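Local coordinates for protein PROBABLE CHAIN-FATTY-ACID-CoA LIGASE FADD13 (PDB 3T5B) that belongs to the AMP-binding enzyme family of the ANL clan, an alpha/beta fold of several beta sheets packed against helices, at residues 57-62 against 79-84; 170-175 against 363-368; 296-301 against 312-317. All coordinates share one frame; numbering follows the deposited sequence.

In the fold
Contact 1 pairs two neighbouring strands of the four-stranded parallel sheet, contact 2 joins the small antiparallel sheet of strands 158-163, 173-177 and 361-362 to the start of helix 366-372, and contact 3 forms the hairpin at one border of the eight-stranded mixed sheet. Contact 1 closes before either of the others opens, whereas both segments of contact 3 fall between those of contact 2. The centres of contacts 1 and 2 are about 17 Å apart, with strand 158-163 and helix 90-100 touching both. The centre of contact 3 is about 31 Å from the centre of each, across the chain's centre from contact 1. Three separate sheets of the AMP-binding fold are thus represented.

Contact 1. Residues 57-62 against 79-84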
ATOM      1  N   VAL A  57       0.199 -12.544 -11.058  1.00 19.64           N
ATOM      2  CA  VAL A  57       1.570 -12.199 -11.422  1.00 19.05           C
ATOM      3  C   VAL A  57       2.243 -11.774 -10.127  1.00 19.04           C
ATOM      4  O   VAL A  57       1.785 -10.846  -9.478  1.00 19.50           O
ATOM      5  CB  VAL A  57       1.622 -10.995 -12.370  1.00 20.36           C
ATOM      6  CG1 VAL A  57       3.066 -10.581 -12.593  1.00 20.76           C
ATOM      7  CG2 VAL A  57       0.965 -11.337 -13.688  1.00 23.40           C
ATOM      8  N   ALA A  58       3.325 -12.438  -9.749  1.00 20.60           N
ATOM      9  CA  ALA A  58       4.016 -12.086  -8.516  1.00 22.93           C
ATOM     10  C   ALA A  58       5.099 -11.032  -8.747  1.00 23.46           C
ATOM     11  O   ALA A  58       5.785 -11.064  -9.759  1.00 24.45           O
ATOM     12  CB  ALA A  58       4.622 -13.338  -7.892  1.00 23.81           C
ATOM     13  N   LEU A  59       5.236 -10.097  -7.808  1.00 24.98           N
ATOM     14  CA  LEU A  59       6.247  -9.044  -7.892  1.00 24.88           C
ATOM     15  C   LEU A  59       7.177  -9.110  -6.668  1.00 26.32           C
ATOM     16  O   LEU A  59       6.754  -8.871  -5.536  1.00 26.09           O
ATOM     17  CB  LEU A  59       5.580  -7.665  -7.972  1.00 24.11           C
ATOM     18  CG  LEU A  59       4.495  -7.513  -9.042  1.00 26.41           C
ATOM     19  CD1 LEU A  59       3.904  -6.111  -9.004  1.00 25.07           C
ATOM     20  CD2 LEU A  59       5.087  -7.807 -10.412  1.00 26.91           C
ATOM     21  N   LEU A  60       8.441  -9.449  -6.912  1.00 26.02           N
ATOM     22  CA  LEU A  60       9.465  -9.569  -5.869  1.00 26.54           C
ATOM     23  C   LEU A  60      10.567  -8.599  -6.276  1.00 26.33           C
ATOM     24  O   LEU A  60      11.524  -8.990  -6.951  1.00 27.67           O
ATOM     25  CB  LEU A  60      10.034 -10.994  -5.855  1.00 26.55           C
ATOM     26  CG  LEU A  60       9.989 -11.850  -4.590  1.00 29.02           C
ATOM     27  CD1 LEU A  60      10.638 -13.196  -4.886  1.00 28.36           C
ATOM     28  CD2 LEU A  60      10.703 -11.157  -3.448  1.00 27.21           C
ATOM     29  N   MET A  61      10.452  -7.343  -5.867  1.00 24.92           N
ATOM     30  CA  MET A  61      11.441  -6.371  -6.284  1.00 24.74           C
ATOM     31  C   MET A  61      11.521  -5.127  -5.415  1.00 25.79           C
ATOM     32  O   MET A  61      10.662  -4.898  -4.557  1.00 26.84           O
ATOM     33  CB  MET A  61      11.128  -5.950  -7.714  1.00 22.49           C
ATOM     34  CG  MET A  61       9.792  -5.251  -7.833  1.00 21.86           C
ATOM     35  SD  MET A  61       9.329  -4.992  -9.537  1.00 27.63           S
ATOM     36  CE  MET A  61       8.516  -6.528  -9.842  1.00 21.32           C
ATOM     37  N   PRO A  62      12.562  -4.298  -5.639  1.00 25.19           N
ATOM     38  CA  PRO A  62      12.750  -3.063  -4.876  1.00 24.85           C
ATOM     39  C   PRO A  62      11.693  -2.080  -5.343  1.00 23.50           C
ATOM     40  O   PRO A  62      11.147  -2.226  -6.437  1.00 23.53           O
ATOM     41  CB  PRO A  62      14.153  -2.597  -5.288  1.00 25.54           C
ATOM     42  CG  PRO A  62      14.821  -3.839  -5.824  1.00 24.76           C
ATOM     43  CD  PRO A  62      13.690  -4.500  -6.567  1.00 25.10           C
ATOM     44  N   ALA A  79      -5.883  -8.539 -14.390  1.00 16.65           N
ATOM     45  CA  ALA A  79      -4.964  -9.493 -13.776  1.00 16.00           C
ATOM     46  C   ALA A  79      -4.778  -9.159 -12.302  1.00 16.83           C
ATOM     47  O   ALA A  79      -5.147  -8.074 -11.842  1.00 15.69           O
ATOM     48  CB  ALA A  79      -3.623  -9.472 -14.488  1.00 13.43           C
ATOM     49  N   VAL A  80      -4.181 -10.091 -11.570  1.00 16.40           N
ATOM     50  CA  VAL A  80      -3.987  -9.921 -10.141  1.00 16.15           C
ATOM     51  C   VAL A  80      -2.535  -9.942  -9.719  1.00 14.85           C
ATOM     52  O   VAL A  80      -1.836 -10.935  -9.920  1.00 14.95           O
ATOM     53  CB  VAL A  80      -4.728 -11.027  -9.360  1.00 18.20           C
ATOM     54  CG1 VAL A  80      -4.656 -10.743  -7.860  1.00 19.84           C
ATOM     55  CG2 VAL A  80      -6.171 -11.115  -9.831  1.00 14.58           C
ATOM     56  N   ALA A  81      -2.099  -8.847  -9.111  1.00 15.10           N
ATOM     57  CA  ALA A  81      -0.734  -8.723  -8.638  1.00 15.87           C
ATOM     58  C   ALA A  81      -0.588  -9.304  -7.241  1.00 17.04           C
ATOM     59  O   ALA A  81      -1.476  -9.163  -6.395  1.00 17.09           O
ATOM     60  CB  ALA A  81      -0.309  -7.267  -8.641  1.00 15.71           C
ATOM     61  N   VAL A  82       0.542  -9.965  -7.015  1.00 16.57           N
ATOM     62  CA  VAL A  82       0.854 -10.574  -5.730  1.00 16.93           C
ATOM     63  C   VAL A  82       2.233 -10.075  -5.298  1.00 18.52           C
ATOM     64  O   VAL A  82       3.254 -10.719  -5.552  1.00 15.69           O
ATOM     65  CB  VAL A  82       0.883 -12.121  -5.834  1.00 16.44           C
ATOM     66  CG1 VAL A  82       1.137 -12.731  -4.456  1.00 13.35           C
ATOM     67  CG2 VAL A  82      -0.428 -12.634  -6.433  1.00 14.22           C
ATOM     68  N   PRO A  83       2.276  -8.896  -4.666  1.00 21.25           N
ATOM     69  CA  PRO A  83       3.527  -8.295  -4.192  1.00 21.85           C
ATOM     70  C   PRO A  83       4.078  -9.066  -3.011  1.00 22.33           C
ATOM     71  O   PRO A  83       3.348  -9.378  -2.076  1.00 23.65           O
ATOM     72  CB  PRO A  83       3.112  -6.874  -3.823  1.00 19.78           C
ATOM     73  CG  PRO A  83       1.690  -7.026  -3.441  1.00 21.21           C
ATOM     74  CD  PRO A  83       1.148  -7.966  -4.482  1.00 20.95           C
ATOM     75  N   ILE A  84       5.368  -9.372  -3.048  1.00 23.31           N
ATOM     76  CA  ILE A  84       5.960 -10.137  -1.964  1.00 24.67           C
ATOM     77  C   ILE A  84       7.112  -9.456  -1.245  1.00 26.49           C
ATOM     78  O   ILE A  84       7.885  -8.686  -1.831  1.00 27.69           O
ATOM     79  CB  ILE A  84       6.432 -11.506  -2.471  1.00 23.51           C
ATOM     80  CG1 ILE A  84       5.264 -12.226  -3.144  1.00 22.40           C
ATOM     81  CG2 ILE A  84       6.942 -12.342  -1.318  1.00 23.22           C
ATOM     82  CD1 ILE A  84       5.631 -13.527  -3.779  1.00 21.41           C
TER
HETATM   83  O   HOH W   1       8.212  -6.771  -3.857  1.00 16.44           O
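Leu60 lays its side chain obliquely across that of Ile84, its CG 4.2 Å from Ile84 CB. The first torsion of Ile84 (chi1 -55°) sets CG1 anti to the carbonyl carbon, and the extended chain beyond it carries CD1 back to Ala58 CB at 4.2 Å. Ala58 and Val82 share this face of the sheet, where helix 90-100 packs over them through Leu97 and Ile96. The other face carries Val57, Leu59, Ala81 and Pro83. Here Leu59 CD1 reaches Ala81 CB at 4.4 Å, while Phe67 of helix 65-77 touches Leu59 and Pro83, and Phe160 and Met162 of strand 158-163 meet Ala81 and Pro83.

Between the faces runs a parallel ladder. Val57 N donates to Val80 O, Val82 N to Val57 O at 2.9 Å, Leu59 N to Val82 O at 3.1 Å, and Ile84 N to Leu59 O at 2.9 Å. The third bond is less regular, since Leu59 N stands 53° out of the carbonyl plane of Val82. Pro83, which has no N-H to give, falls at a position where the ladder asks for none. Past the last rung, water 1 accepts from Met61 N at 3.1 Å and lies 2.8 Å from Ile84 O, spanning the strands as they separate.

Strands 56-60 and 80-83, linked through helix 65-77, make a beta-alpha-beta unit. With purely aliphatic side chains meeting across a wholly buried contact, cohesion comes from hydrophobic burial on both faces and from main-chain bonds that satisfy the polar backbone between them.

Contact 2. Residues 170-175 against 363-368; sequences HPKGVV and WNRPEA
Trp363 N donates to Gly173 O over 2.6 Å in an almost straight bond (172° at the hydrogen) that lies in the carbonyl plane. It fixes the chain just beyond strand 361-362, the outer member of a three-stranded antiparallel sheet, against strand 173-177. Segment 170-175 ends the Ser/Thr/Gly-rich, P-loop-like signature of AMP-binding enzymes and enters that strand. Water 2 adds a second link, accepting from Gly173 N at 3.0 Å and donating to Trp363 O at 2.6 Å.

The same water sits over one face of the Arg365 guanidinium, above its centre. At the edge of that group NH1 donates to Pro171 O over 2.9 Å, again nearly straight (174°), with the oxygen in the guanidinium plane. NH2 makes a salt bridge with Asp99, whose backbone oxygen also accepts a hydrogen bond from Trp363 NE1. Bonds at the two terminal nitrogens should restrain rotation of the guanidinium and tie Arg365 to both helix 90-100 and the signature segment. Arg365 itself is the N-cap residue of helix 366-372.

Lys172 crosses the arginine chain with its methylenes. Its bend at chi2 (92°) brings CD beside the guanidinium edge, 3.5 Å from Arg365 NH1. The ammonium end turns elsewhere, to a cation-pi contact with Tyr362, so that Lys172 NZ and Arg365 NH1 remain well separated. On the strand side, Val175 CG1 packs 3.9 Å from Trp363 CB and meets the indole at its edge, near the ring plane. Where helix 366-372 begins, Ala368 presses its methyl CB against Lys172 CD at 4.1 Å.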
ATOM      1  N   HIS A 170       0.201 -20.891   8.626  1.00 58.88           N
ATOM      2  CA  HIS A 170       0.744 -20.417   7.361  1.00 53.54           C
ATOM      3  C   HIS A 170       0.216 -19.021   7.058  1.00 48.40           C
ATOM      4  O   HIS A 170      -0.793 -18.591   7.624  1.00 46.46           O
ATOM      5  CB  HIS A 170       0.364 -21.369   6.222  1.00 54.72           C
ATOM      6  CG  HIS A 170       1.398 -22.414   5.949  1.00 56.63           C
ATOM      7  ND1 HIS A 170       2.711 -22.100   5.670  1.00 57.25           N
ATOM      8  CD2 HIS A 170       1.323 -23.765   5.939  1.00 57.25           C
ATOM      9  CE1 HIS A 170       3.402 -23.213   5.504  1.00 57.56           C
ATOM     10  NE2 HIS A 170       2.583 -24.238   5.663  1.00 58.07           N
ATOM     11  N   PRO A 171       0.908 -18.288   6.172  1.00 43.58           N
ATOM     12  CA  PRO A 171       0.482 -16.938   5.805  1.00 40.73           C
ATOM     13  C   PRO A 171      -0.887 -17.016   5.149  1.00 37.07           C
ATOM     14  O   PRO A 171      -1.237 -18.023   4.539  1.00 35.84           O
ATOM     15  CB  PRO A 171       1.568 -16.489   4.829  1.00 41.12           C
ATOM     16  CG  PRO A 171       2.779 -17.224   5.324  1.00 42.66           C
ATOM     17  CD  PRO A 171       2.214 -18.600   5.570  1.00 42.82           C
ATOM     18  N   LYS A 172      -1.651 -15.944   5.279  1.00 34.84           N
ATOM     19  CA  LYS A 172      -2.992 -15.866   4.713  1.00 33.06           C
ATOM     20  C   LYS A 172      -2.967 -14.809   3.602  1.00 29.04           C
ATOM     21  O   LYS A 172      -2.446 -13.714   3.807  1.00 27.51           O
ATOM     22  CB  LYS A 172      -3.966 -15.433   5.816  1.00 36.20           C
ATOM     23  CG  LYS A 172      -5.396 -15.903   5.664  1.00 38.74           C
ATOM     24  CD  LYS A 172      -5.627 -17.222   6.381  1.00 39.30           C
ATOM     25  CE  LYS A 172      -5.191 -17.132   7.828  1.00 40.80           C
ATOM     26  NZ  LYS A 172      -5.577 -15.820   8.419  1.00 42.30           N
ATOM     27  N   GLY A 173      -3.517 -15.130   2.435  1.00 25.31           N
ATOM     28  CA  GLY A 173      -3.543 -14.163   1.346  1.00 20.33           C
ATOM     29  C   GLY A 173      -4.799 -13.290   1.342  1.00 18.76           C
ATOM     30  O   GLY A 173      -5.902 -13.799   1.160  1.00 18.07           O
ATOM     31  N   VAL A 174      -4.640 -11.984   1.555  1.00 16.37           N
ATOM     32  CA  VAL A 174      -5.770 -11.052   1.564  1.00 15.98           C
ATOM     33  C   VAL A 174      -6.104 -10.636   0.133  1.00 17.68           C
ATOM     34  O   VAL A 174      -5.280 -10.004  -0.537  1.00 17.83           O
ATOM     35  CB  VAL A 174      -5.444  -9.754   2.352  1.00 14.99           C
ATOM     36  CG1 VAL A 174      -6.690  -8.872   2.438  1.00 15.43           C
ATOM     37  CG2 VAL A 174      -4.929 -10.088   3.748  1.00 12.67           C
ATOM     38  N   VAL A 175      -7.296 -10.975  -0.348  1.00 15.90           N
ATOM     39  CA  VAL A 175      -7.648 -10.582  -1.708  1.00 17.59           C
ATOM     40  C   VAL A 175      -8.379  -9.235  -1.726  1.00 17.59           C
ATOM     41  O   VAL A 175      -9.363  -9.037  -1.009  1.00 16.28           O
ATOM     42  CB  VAL A 175      -8.526 -11.656  -2.432  1.00 18.43           C
ATOM     43  CG1 VAL A 175      -8.244 -13.044  -1.854  1.00 18.55           C
ATOM     44  CG2 VAL A 175      -9.990 -11.309  -2.336  1.00 20.49           C
ATOM     45  N   TRP A 363      -7.544 -15.599   0.368  1.00 21.31           N
ATOM     46  CA  TRP A 363      -7.300 -16.495  -0.754  1.00 20.62           C
ATOM     47  C   TRP A 363      -7.329 -17.962  -0.354  1.00 21.01           C
ATOM     48  O   TRP A 363      -6.512 -18.429   0.438  1.00 18.29           O
ATOM     49  CB  TRP A 363      -5.966 -16.157  -1.427  1.00 21.63           C
ATOM     50  CG  TRP A 363      -5.673 -16.986  -2.649  1.00 21.75           C
ATOM     51  CD1 TRP A 363      -4.788 -18.035  -2.745  1.00 23.10           C
ATOM     52  CD2 TRP A 363      -6.278 -16.856  -3.941  1.00 21.68           C
ATOM     53  NE1 TRP A 363      -4.810 -18.560  -4.018  1.00 19.75           N
ATOM     54  CE2 TRP A 363      -5.710 -17.860  -4.772  1.00 21.69           C
ATOM     55  CE3 TRP A 363      -7.239 -15.992  -4.481  1.00 18.86           C
ATOM     56  CZ2 TRP A 363      -6.080 -18.021  -6.119  1.00 21.19           C
ATOM     57  CZ3 TRP A 363      -7.607 -16.154  -5.820  1.00 19.86           C
ATOM     58  CH2 TRP A 363      -7.025 -17.163  -6.623  1.00 20.81           C
ATOM     59  N   ASN A 364      -8.298 -18.680  -0.914  1.00 23.76           N
ATOM     60  CA  ASN A 364      -8.466 -20.095  -0.656  1.00 24.80           C
ATOM     61  C   ASN A 364      -8.396 -20.465   0.824  1.00 25.55           C
ATOM     62  O   ASN A 364      -7.618 -21.327   1.215  1.00 26.38           O
ATOM     63  CB  ASN A 364      -7.421 -20.883  -1.444  1.00 24.40           C
ATOM     64  CG  ASN A 364      -7.590 -22.380  -1.292  1.00 26.88           C
ATOM     65  OD1 ASN A 364      -8.713 -22.889  -1.253  1.00 25.55           O
ATOM     66  ND2 ASN A 364      -6.477 -23.097  -1.217  1.00 25.43           N
ATOM     67  N   ARG A 365      -9.202 -19.795   1.643  1.00 25.89           N
ATOM     68  CA  ARG A 365      -9.274 -20.073   3.078  1.00 26.43           C
ATOM     69  C   ARG A 365     -10.739 -19.874   3.475  1.00 27.93           C
ATOM     70  O   ARG A 365     -11.057 -18.986   4.263  1.00 28.36           O
ATOM     71  CB  ARG A 365      -8.393 -19.112   3.881  1.00 27.77           C
ATOM     72  CG  ARG A 365      -6.909 -19.131   3.520  1.00 29.79           C
ATOM     73  CD  ARG A 365      -6.308 -20.514   3.707  1.00 32.49           C
ATOM     74  NE  ARG A 365      -5.101 -20.712   2.899  1.00 35.64           N
ATOM     75  CZ  ARG A 365      -3.935 -20.129   3.146  1.00 36.87           C
ATOM     76  NH1 ARG A 365      -3.812 -19.310   4.180  1.00 41.59           N
ATOM     77  NH2 ARG A 365      -2.891 -20.362   2.370  1.00 37.12           N
ATOM     78  N   PRO A 366     -11.647 -20.711   2.930  1.00 27.89           N
ATOM     79  CA  PRO A 366     -13.094 -20.664   3.184  1.00 28.10           C
ATOM     80  C   PRO A 366     -13.474 -20.441   4.629  1.00 28.65           C
ATOM     81  O   PRO A 366     -14.204 -19.514   4.950  1.00 29.27           O
ATOM     82  CB  PRO A 366     -13.582 -22.017   2.667  1.00 27.20           C
ATOM     83  CG  PRO A 366     -12.639 -22.289   1.532  1.00 28.55           C
ATOM     84  CD  PRO A 366     -11.300 -21.909   2.142  1.00 26.71           C
ATOM     85  N   GLU A 367     -12.978 -21.311   5.494  1.00 30.86           N
ATOM     86  CA  GLU A 367     -13.252 -21.238   6.917  1.00 31.86           C
ATOM     87  C   GLU A 367     -12.741 -19.916   7.524  1.00 31.39           C
ATOM     88  O   GLU A 367     -13.438 -19.259   8.306  1.00 30.12           O
ATOM     89  CB  GLU A 367     -12.600 -22.448   7.593  1.00 35.50           C
ATOM     90  CG  GLU A 367     -13.492 -23.159   8.588  1.00 42.97           C
ATOM     91  CD  GLU A 367     -13.257 -22.695  10.005  1.00 45.99           C
ATOM     92  OE1 GLU A 367     -12.441 -23.329  10.711  1.00 47.63           O
ATOM     93  OE2 GLU A 367     -13.880 -21.688  10.406  1.00 48.92           O
ATOM     94  N   ALA A 368     -11.528 -19.521   7.154  1.00 28.69           N
ATOM     95  CA  ALA A 368     -10.950 -18.284   7.673  1.00 27.66           C
ATOM     96  C   ALA A 368     -11.812 -17.086   7.278  1.00 26.57           C
ATOM     97  O   ALA A 368     -12.061 -16.181   8.084  1.00 23.73           O
ATOM     98  CB  ALA A 368      -9.534 -18.109   7.136  1.00 27.58           C
TER
HETATM   99  O   HOH W   2      -4.127 -17.774   1.149  1.00 21.91           O

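Contact 3. Residues 296-301 against 312-317; sequences EVVQGY and LLLSED
Leu312 pairs with Gly300 in a non-hydrogen-bonded position and sends CD1 over the neighbouring peptide, 3.2 Å from Gln299 O, a tight approach. The same methyl borders Val298 CB. Leu313 then forms the hydrogen-bonded pair with Gln299: Leu313 N donates to Gln299 O at 2.7 Å, nearly in line with the C=O bond, whereas the return bond from Gln299 N to Leu313 O is weak at 3.4 Å. The two side chains run alongside each other in the same direction, Leu313 CD2 lying 3.8 Å from Gln299 CG. With chi1 at -179°, Leu313 holds CG anti to its own N and follows the aliphatic part of the glutamine.

Leu314 points its CB away from strand 296-302, and here the regular pairing breaks. Water 3, on the side of the Gln299 and Leu313 side chains, donates to Val297 O at 2.7 Å and to Leu313 O at 3.0 Å and so bridges the two carbonyls. Ser315 turns back toward the strand. Its CB packs 3.9 Å from Val298 CG1, its CA makes a CH...O contact with Val297 O at 3.5 Å, and its hydroxymethyl group lies against the base of the Glu296 side chain. Asp317 N bonds back to Leu314 O, closing a turn, and the Asp317 carboxylate makes a salt bridge with Arg320.

Strand 296-302 continues its sheet on the other side through strand 274-277. Strands 296-302 and 310-313, consecutive and antiparallel, form a beta hairpin that adds the border strand to the eight-stranded mixed sheet.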
ATOM      1  N   GLU A 296       2.915  18.855  11.685  1.00 32.65           N
ATOM      2  CA  GLU A 296       1.958  18.068  12.451  1.00 33.61           C
ATOM      3  C   GLU A 296       1.986  16.592  12.080  1.00 32.59           C
ATOM      4  O   GLU A 296       2.649  16.189  11.122  1.00 32.45           O
ATOM      5  CB  GLU A 296       0.543  18.647  12.321  1.00 33.66           C
ATOM      6  CG  GLU A 296       0.131  19.084  10.936  1.00 37.63           C
ATOM      7  CD  GLU A 296      -1.203  19.815  10.947  1.00 37.97           C
ATOM      8  OE1 GLU A 296      -1.275  20.900  11.560  1.00 37.84           O
ATOM      9  OE2 GLU A 296      -2.178  19.306  10.352  1.00 38.85           O
ATOM     10  N   VAL A 297       1.291  15.779  12.866  1.00 31.16           N
ATOM     11  CA  VAL A 297       1.256  14.343  12.625  1.00 30.15           C
ATOM     12  C   VAL A 297      -0.151  13.784  12.847  1.00 31.08           C
ATOM     13  O   VAL A 297      -0.862  14.194  13.766  1.00 32.74           O
ATOM     14  CB  VAL A 297       2.244  13.599  13.570  1.00 27.97           C
ATOM     15  CG1 VAL A 297       2.313  12.126  13.209  1.00 28.20           C
ATOM     16  CG2 VAL A 297       3.622  14.220  13.482  1.00 26.45           C
ATOM     17  N   VAL A 298      -0.559  12.861  11.990  1.00 30.18           N
ATOM     18  CA  VAL A 298      -1.859  12.231  12.131  1.00 29.79           C
ATOM     19  C   VAL A 298      -1.590  10.741  12.169  1.00 29.08           C
ATOM     20  O   VAL A 298      -0.748  10.236  11.427  1.00 28.51           O
ATOM     21  CB  VAL A 298      -2.790  12.587  10.965  1.00 30.09           C
ATOM     22  CG1 VAL A 298      -3.152  14.069  11.047  1.00 32.09           C
ATOM     23  CG2 VAL A 298      -2.123  12.263   9.635  1.00 27.57           C
ATOM     24  N   GLN A 299      -2.296  10.036  13.040  1.00 28.65           N
ATOM     25  CA  GLN A 299      -2.066   8.609  13.179  1.00 29.40           C
ATOM     26  C   GLN A 299      -3.281   7.738  12.935  1.00 29.27           C
ATOM     27  O   GLN A 299      -4.409   8.097  13.267  1.00 29.33           O
ATOM     28  CB  GLN A 299      -1.485   8.335  14.563  1.00 28.95           C
ATOM     29  CG  GLN A 299      -1.932   9.350  15.591  1.00 32.45           C
ATOM     30  CD  GLN A 299      -0.996   9.424  16.780  1.00 34.54           C
ATOM     31  OE1 GLN A 299      -0.927  10.449  17.460  1.00 38.28           O
ATOM     32  NE2 GLN A 299      -0.274   8.337  17.043  1.00 32.40           N
ATOM     33  N   GLY A 300      -3.037   6.572  12.352  1.00 27.63           N
ATOM     34  CA  GLY A 300      -4.133   5.685  12.070  1.00 27.50           C
ATOM     35  C   GLY A 300      -3.916   4.226  12.388  1.00 26.85           C
ATOM     36  O   GLY A 300      -2.799   3.752  12.605  1.00 27.86           O
ATOM     37  N   TYR A 301      -5.037   3.523  12.423  1.00 25.59           N
ATOM     38  CA  TYR A 301      -5.081   2.099  12.677  1.00 24.97           C
ATOM     39  C   TYR A 301      -5.676   1.482  11.408  1.00 23.78           C
ATOM     40  O   TYR A 301      -6.691   1.955  10.893  1.00 21.49           O
ATOM     41  CB  TYR A 301      -5.979   1.827  13.885  1.00 24.14           C
ATOM     42  CG  TYR A 301      -6.454   0.403  14.016  1.00 21.36           C
ATOM     43  CD1 TYR A 301      -5.576  -0.621  14.358  1.00 20.83           C
ATOM     44  CD2 TYR A 301      -7.797   0.089  13.826  1.00 22.16           C
ATOM     45  CE1 TYR A 301      -6.027  -1.924  14.516  1.00 21.61           C
ATOM     46  CE2 TYR A 301      -8.261  -1.209  13.979  1.00 20.33           C
ATOM     47  CZ  TYR A 301      -7.377  -2.209  14.327  1.00 22.40           C
ATOM     48  OH  TYR A 301      -7.852  -3.483  14.510  1.00 21.35           O
ATOM     49  N   LEU A 312      -8.531   7.264  11.997  1.00 24.33           N
ATOM     50  CA  LEU A 312      -7.502   8.290  11.964  1.00 25.27           C
ATOM     51  C   LEU A 312      -7.691   9.263  13.118  1.00 26.37           C
ATOM     52  O   LEU A 312      -8.804   9.709  13.395  1.00 27.81           O
ATOM     53  CB  LEU A 312      -7.557   9.056  10.643  1.00 25.73           C
ATOM     54  CG  LEU A 312      -6.341   9.928  10.343  1.00 26.08           C
ATOM     55  CD1 LEU A 312      -5.097   9.054  10.306  1.00 27.31           C
ATOM     56  CD2 LEU A 312      -6.528  10.637   9.012  1.00 25.79           C
ATOM     57  N   LEU A 313      -6.599   9.570  13.808  1.00 26.62           N
ATOM     58  CA  LEU A 313      -6.637  10.520  14.913  1.00 28.34           C
ATOM     59  C   LEU A 313      -6.116  11.807  14.290  1.00 28.08           C
ATOM     60  O   LEU A 313      -4.937  11.902  13.935  1.00 25.88           O
ATOM     61  CB  LEU A 313      -5.713  10.072  16.055  1.00 26.95           C
ATOM     62  CG  LEU A 313      -5.672  10.955  17.310  1.00 28.76           C
ATOM     63  CD1 LEU A 313      -6.973  10.819  18.102  1.00 25.68           C
ATOM     64  CD2 LEU A 313      -4.489  10.549  18.181  1.00 27.46           C
ATOM     65  N   LEU A 314      -6.995  12.786  14.132  1.00 28.71           N
ATOM     66  CA  LEU A 314      -6.583  14.040  13.527  1.00 31.85           C
ATOM     67  C   LEU A 314      -5.588  14.805  14.387  1.00 34.31           C
ATOM     68  O   LEU A 314      -5.644  14.756  15.612  1.00 36.16           O
ATOM     69  CB  LEU A 314      -7.807  14.896  13.209  1.00 31.04           C
ATOM     70  CG  LEU A 314      -8.463  14.519  11.878  1.00 32.49           C
ATOM     71  CD1 LEU A 314      -7.545  14.936  10.729  1.00 36.76           C
ATOM     72  CD2 LEU A 314      -8.728  13.019  11.820  1.00 32.03           C
ATOM     73  N   SER A 315      -4.669  15.496  13.724  1.00 36.98           N
ATOM     74  CA  SER A 315      -3.627  16.274  14.384  1.00 39.76           C
ATOM     75  C   SER A 315      -4.087  17.086  15.602  1.00 41.18           C
ATOM     76  O   SER A 315      -3.401  17.124  16.626  1.00 40.83           O
ATOM     77  CB  SER A 315      -2.978  17.208  13.366  1.00 39.78           C
ATOM     78  OG  SER A 315      -1.891  17.901  13.948  1.00 42.90           O
ATOM     79  N   GLU A 316      -5.243  17.733  15.487  1.00 42.69           N
ATOM     80  CA  GLU A 316      -5.780  18.551  16.572  1.00 44.87           C
ATOM     81  C   GLU A 316      -6.065  17.778  17.870  1.00 43.83           C
ATOM     82  O   GLU A 316      -6.186  18.375  18.940  1.00 42.93           O
ATOM     83  CB  GLU A 316      -7.054  19.263  16.099  1.00 49.01           C
ATOM     84  CG  GLU A 316      -8.226  18.337  15.756  1.00 53.45           C
ATOM     85  CD  GLU A 316      -9.404  19.081  15.132  1.00 57.37           C
ATOM     86  OE1 GLU A 316      -9.811  20.126  15.689  1.00 58.71           O
ATOM     87  OE2 GLU A 316      -9.928  18.618  14.090  1.00 58.60           O
ATOM     88  N   ASP A 317      -6.170  16.456  17.781  1.00 41.84           N
ATOM     89  CA  ASP A 317      -6.432  15.640  18.962  1.00 40.53           C
ATOM     90  C   ASP A 317      -5.179  14.872  19.377  1.00 39.24           C
ATOM     91  O   ASP A 317      -5.205  14.095  20.327  1.00 38.08           O
ATOM     92  CB  ASP A 317      -7.566  14.646  18.686  1.00 42.16           C
ATOM     93  CG  ASP A 317      -8.831  15.318  18.167  1.00 44.02           C
ATOM     94  OD1 ASP A 317      -9.334  16.253  18.826  1.00 44.01           O
ATOM     95  OD2 ASP A 317      -9.329  14.904  17.099  1.00 45.11           O
TER
HETATM   96  O   HOH W   3      -2.567  12.991  15.406  1.00 19.82           O